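Local coordinates for sigma-C capsid protein (Avian reovirus, PDB 2VRS), which forms the trimeric fibre by which the virus attaches to host cells, and induces apoptosis of those cells, at residues Asp162-Ala176 and Phe190-Thr204. Residues are numbered along the deposited sequence; the frame is centred on the assembly and turned at random.
With ZN (zinc ion), chain P.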
# COMPACT_ATOMS: atom_id res chain seq x y z
N ASP C 162 22.96 -6.61 0.81
CA ASP C 162 24.06 -6.70 1.77
C ASP C 162 24.76 -8.05 1.62
O ASP C 162 24.11 -9.08 1.56
CB ASP C 162 23.49 -6.63 3.20
CG ASP C 162 22.98 -5.26 3.56
OD1 ASP C 162 23.36 -4.26 2.92
OD2 ASP C 162 22.21 -5.19 4.50
N VAL C 163 26.09 -8.05 1.59
CA VAL C 163 26.82 -9.28 1.44
C VAL C 163 27.87 -9.32 2.55
O VAL C 163 28.41 -8.27 2.95
CB VAL C 163 27.49 -9.33 0.04
CG1 VAL C 163 28.44 -10.49 -0.08
CG2 VAL C 163 26.40 -9.45 -1.04
N SER C 164 28.13 -10.53 3.04
CA SER C 164 29.27 -10.74 3.95
C SER C 164 29.91 -12.10 3.62
O SER C 164 29.25 -12.98 3.08
CB SER C 164 28.80 -10.68 5.41
OG SER C 164 28.27 -11.91 5.85
N PHE C 165 31.20 -12.25 3.89
CA PHE C 165 31.84 -13.56 3.69
C PHE C 165 33.15 -13.56 4.45
O PHE C 165 33.66 -12.49 4.86
CB PHE C 165 32.11 -13.79 2.19
CG PHE C 165 32.82 -12.64 1.51
CD1 PHE C 165 34.22 -12.52 1.54
CD2 PHE C 165 32.08 -11.64 0.86
CE1 PHE C 165 34.87 -11.44 0.93
CE2 PHE C 165 32.72 -10.57 0.24
CZ PHE C 165 34.12 -10.46 0.26
N THR C 166 33.73 -14.76 4.55
CA THR C 166 35.05 -14.92 5.15
C THR C 166 36.09 -15.08 4.02
O THR C 166 35.87 -15.85 3.06
CB THR C 166 35.06 -16.14 6.06
OG1 THR C 166 34.08 -15.94 7.09
CG2 THR C 166 36.44 -16.34 6.70
N ARG C 167 37.19 -14.34 4.14
CA ARG C 167 38.36 -14.43 3.26
C ARG C 167 39.61 -14.30 4.13
O ARG C 167 39.77 -13.30 4.85
CB ARG C 167 38.35 -13.31 2.22
CG ARG C 167 39.55 -13.31 1.27
CD ARG C 167 39.54 -12.09 0.37
NE ARG C 167 40.73 -12.06 -0.48
CZ ARG C 167 40.75 -11.95 -1.81
NH1 ARG C 167 39.63 -11.84 -2.52
NH2 ARG C 167 41.92 -11.93 -2.44
N ASP C 168 40.47 -15.31 4.06
CA ASP C 168 41.67 -15.40 4.91
C ASP C 168 41.31 -15.22 6.38
O ASP C 168 41.82 -14.31 7.05
CB ASP C 168 42.73 -14.37 4.50
CG ASP C 168 43.14 -14.51 3.04
OD1 ASP C 168 43.16 -15.64 2.50
OD2 ASP C 168 43.45 -13.46 2.42
N SER C 169 40.40 -16.05 6.86
CA SER C 169 40.01 -16.06 8.27
C SER C 169 39.59 -14.68 8.85
O SER C 169 39.67 -14.47 10.05
CB SER C 169 41.11 -16.73 9.12
OG SER C 169 41.38 -18.06 8.65
N ALA C 170 39.14 -13.77 7.99
CA ALA C 170 38.54 -12.50 8.44
C ALA C 170 37.22 -12.28 7.68
O ALA C 170 37.19 -12.54 6.48
CB ALA C 170 39.49 -11.34 8.18
N THR C 171 36.18 -11.81 8.39
CA THR C 171 34.84 -11.56 7.82
C THR C 171 34.75 -10.14 7.25
O THR C 171 35.00 -9.17 7.97
CB THR C 171 33.70 -11.68 8.89
OG1 THR C 171 33.61 -13.03 9.37
CG2 THR C 171 32.33 -11.26 8.31
N HIS C 172 34.40 -10.04 5.96
CA HIS C 172 34.24 -8.80 5.23
C HIS C 172 32.74 -8.59 5.01
O HIS C 172 31.99 -9.56 4.94
CB HIS C 172 34.89 -8.95 3.85
CG HIS C 172 36.38 -9.11 3.87
ND1 HIS C 172 37.23 -8.11 3.45
CD2 HIS C 172 37.17 -10.13 4.26
CE1 HIS C 172 38.48 -8.51 3.59
NE2 HIS C 172 38.48 -9.74 4.08
N ALA C 173 32.30 -7.34 4.89
CA ALA C 173 30.87 -7.05 4.69
C ALA C 173 30.75 -5.78 3.84
O ALA C 173 31.48 -4.80 4.05
CB ALA C 173 30.17 -6.88 6.04
N TYR C 174 29.86 -5.81 2.83
CA TYR C 174 29.76 -4.69 1.90
C TYR C 174 28.29 -4.43 1.61
O TYR C 174 27.49 -5.35 1.58
CB TYR C 174 30.44 -5.02 0.55
CG TYR C 174 31.91 -5.27 0.72
CD1 TYR C 174 32.80 -4.20 0.93
CD2 TYR C 174 32.41 -6.57 0.80
CE1 TYR C 174 34.16 -4.42 1.15
CE2 TYR C 174 33.80 -6.81 1.02
CZ TYR C 174 34.66 -5.73 1.21
OH TYR C 174 36.02 -5.93 1.43
N GLN C 175 27.99 -3.15 1.44
CA GLN C 175 26.75 -2.69 0.88
C GLN C 175 26.92 -2.84 -0.60
O GLN C 175 27.70 -2.09 -1.20
CB GLN C 175 26.58 -1.18 1.21
CG GLN C 175 25.40 -0.50 0.45
CD GLN C 175 24.13 -1.14 0.84
OE1 GLN C 175 23.66 -0.95 1.96
NE2 GLN C 175 23.57 -1.96 -0.05
N ALA C 176 26.18 -3.76 -1.23
CA ALA C 176 26.32 -3.99 -2.67
C ALA C 176 24.98 -3.71 -3.41
O ALA C 176 24.04 -3.18 -2.79
CB ALA C 176 26.80 -5.39 -2.90
N PHE C 190 29.69 -7.39 -6.16
CA PHE C 190 30.29 -7.03 -4.88
C PHE C 190 31.80 -7.20 -4.81
O PHE C 190 32.37 -8.01 -5.57
CB PHE C 190 29.56 -7.77 -3.73
CG PHE C 190 29.64 -9.28 -3.78
CD1 PHE C 190 28.66 -10.03 -4.42
CD2 PHE C 190 30.69 -9.96 -3.13
CE1 PHE C 190 28.74 -11.44 -4.45
CE2 PHE C 190 30.78 -11.35 -3.17
CZ PHE C 190 29.80 -12.09 -3.81
N PRO C 191 32.47 -6.41 -3.94
CA PRO C 191 33.90 -6.54 -3.73
C PRO C 191 34.21 -7.89 -3.12
O PRO C 191 33.42 -8.40 -2.30
CB PRO C 191 34.21 -5.44 -2.68
CG PRO C 191 33.05 -4.52 -2.73
CD PRO C 191 31.88 -5.36 -3.06
N THR C 192 35.35 -8.45 -3.50
CA THR C 192 35.81 -9.74 -2.98
C THR C 192 36.78 -9.64 -1.79
O THR C 192 37.15 -10.68 -1.21
CB THR C 192 36.54 -10.52 -4.07
OG1 THR C 192 37.70 -9.77 -4.47
CG2 THR C 192 35.62 -10.81 -5.27
N GLY C 193 37.18 -8.42 -1.43
CA GLY C 193 38.03 -8.20 -0.26
C GLY C 193 39.53 -8.33 -0.53
O GLY C 193 40.32 -8.42 0.41
N GLY C 194 39.91 -8.35 -1.81
CA GLY C 194 41.31 -8.41 -2.23
C GLY C 194 41.49 -8.52 -3.73
O GLY C 194 40.60 -8.18 -4.51
N ASP C 195 42.66 -9.00 -4.15
CA ASP C 195 42.97 -9.20 -5.56
C ASP C 195 43.47 -10.61 -5.80
O ASP C 195 43.79 -11.33 -4.85
CB ASP C 195 44.01 -8.17 -6.04
CG ASP C 195 43.49 -6.73 -5.98
OD1 ASP C 195 42.78 -6.32 -6.92
OD2 ASP C 195 43.82 -6.01 -5.01
N GLY C 196 43.51 -11.01 -7.07
CA GLY C 196 44.05 -12.31 -7.44
C GLY C 196 43.16 -13.48 -7.09
O GLY C 196 42.03 -13.30 -6.62
N THR C 197 43.67 -14.69 -7.35
CA THR C 197 42.95 -15.93 -7.05
C THR C 197 42.87 -16.11 -5.54
O THR C 197 43.85 -15.92 -4.82
CB THR C 197 43.57 -17.18 -7.75
OG1 THR C 197 43.35 -17.09 -9.17
CG2 THR C 197 42.93 -18.48 -7.26
N ALA C 198 41.67 -16.44 -5.07
CA ALA C 198 41.40 -16.55 -3.65
C ALA C 198 40.08 -17.24 -3.48
O ALA C 198 39.35 -17.46 -4.46
CB ALA C 198 41.36 -15.18 -3.01
N ASN C 199 39.78 -17.61 -2.25
CA ASN C 199 38.57 -18.33 -1.94
C ASN C 199 37.82 -17.55 -0.87
O ASN C 199 38.42 -17.09 0.11
CB ASN C 199 38.93 -19.73 -1.43
CG ASN C 199 37.75 -20.66 -1.34
OD1 ASN C 199 37.32 -21.04 -0.24
ND2 ASN C 199 37.19 -21.03 -2.50
N ILE C 200 36.52 -17.37 -1.10
CA ILE C 200 35.64 -16.80 -0.09
C ILE C 200 34.59 -17.85 0.32
O ILE C 200 34.15 -18.67 -0.49
CB ILE C 200 35.01 -15.43 -0.57
CG1 ILE C 200 34.01 -15.66 -1.71
CG2 ILE C 200 36.11 -14.43 -0.98
CD1 ILE C 200 33.18 -14.43 -2.11
N ARG C 201 34.24 -17.87 1.59
CA ARG C 201 33.30 -18.88 2.07
C ARG C 201 32.37 -18.23 3.06
O ARG C 201 32.52 -17.03 3.36
CB ARG C 201 34.06 -20.06 2.71
CG ARG C 201 34.88 -19.64 3.94
CD ARG C 201 35.60 -20.82 4.63
NE ARG C 201 36.56 -20.33 5.62
CZ ARG C 201 36.36 -20.27 6.92
NH1 ARG C 201 35.21 -20.70 7.44
NH2 ARG C 201 37.33 -19.80 7.70
N SER C 202 31.39 -18.98 3.55
CA SER C 202 30.41 -18.45 4.53
C SER C 202 29.75 -17.17 3.98
O SER C 202 29.63 -16.15 4.69
CB SER C 202 31.07 -18.12 5.89
OG SER C 202 31.67 -19.29 6.44
N LEU C 203 29.36 -17.24 2.71
CA LEU C 203 28.75 -16.08 2.06
C LEU C 203 27.33 -15.92 2.57
O LEU C 203 26.59 -16.91 2.69
CB LEU C 203 28.75 -16.27 0.53
CG LEU C 203 28.06 -15.22 -0.36
CD1 LEU C 203 28.78 -13.83 -0.37
CD2 LEU C 203 27.96 -15.80 -1.80
N THR C 204 26.92 -14.69 2.92
CA THR C 204 25.53 -14.43 3.27
C THR C 204 25.07 -13.32 2.32
O THR C 204 25.87 -12.47 1.89
CB THR C 204 25.34 -13.95 4.75
OG1 THR C 204 25.98 -12.68 4.90
CG2 THR C 204 25.92 -14.96 5.77
ZN ZN P . 36.65 -6.13 3.32
O HOH W 1 24.60 -10.32 4.31
O HOH W 2 29.47 -14.26 6.58
O HOH W 3 40.46 -11.73 -5.21
O HOH W 4 41.96 -17.19 -0.37
O HOH W 5 40.39 -17.32 1.96
O HOH W 6 39.29 -18.50 5.33
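R167, with CG anti to the backbone N (chi1 179°) and a chain extended to NE, carries its guanidinium from the hairpin 162-176 into the loop 192-197. G194 CA lies over the centre of one face and A198 CB over the opposite one, displaced toward R167 NH2 (3.3 Å). R167 NH1 donates to T192 O at 3.0 Å, from above the carbonyl plane, and to a water that donates to G196 O; R167 NH2 bonds weakly to D195 O. I200 CD1 makes a CH-pi contact with one face of the F165 ring, H172 CB lies over the opposite face toward its rim, and F165 CE2 meets F190 CD2 at 4.0 Å. V163 CG1 sits over the F190 ring and presses tightly on L203 CD1 (3.4 Å). P191 CB stands almost on the normal of the Y174 ring, 3.8 Å from its centroid. Across the ring plane from the proline, Y174 OH (2.0 Å) and H172 ND1 (2.1 Å) bind a zinc ion, and G193 CA packs against Y174 OH. Strands 159-167 and 198-210 pair antiparallel at S164-T204 and T166-R201; a beta bulge, one extra residue in 198-210, lies between these bridges, and S164 OG and T204 OG1 hydrogen-bond at 2.6 Å. At this end of the C-terminal beta-barrel domain, backbone carbonyls and water thus meet the arginine's charge; their dipoles probably stabilise it while holding the loop against the hairpin.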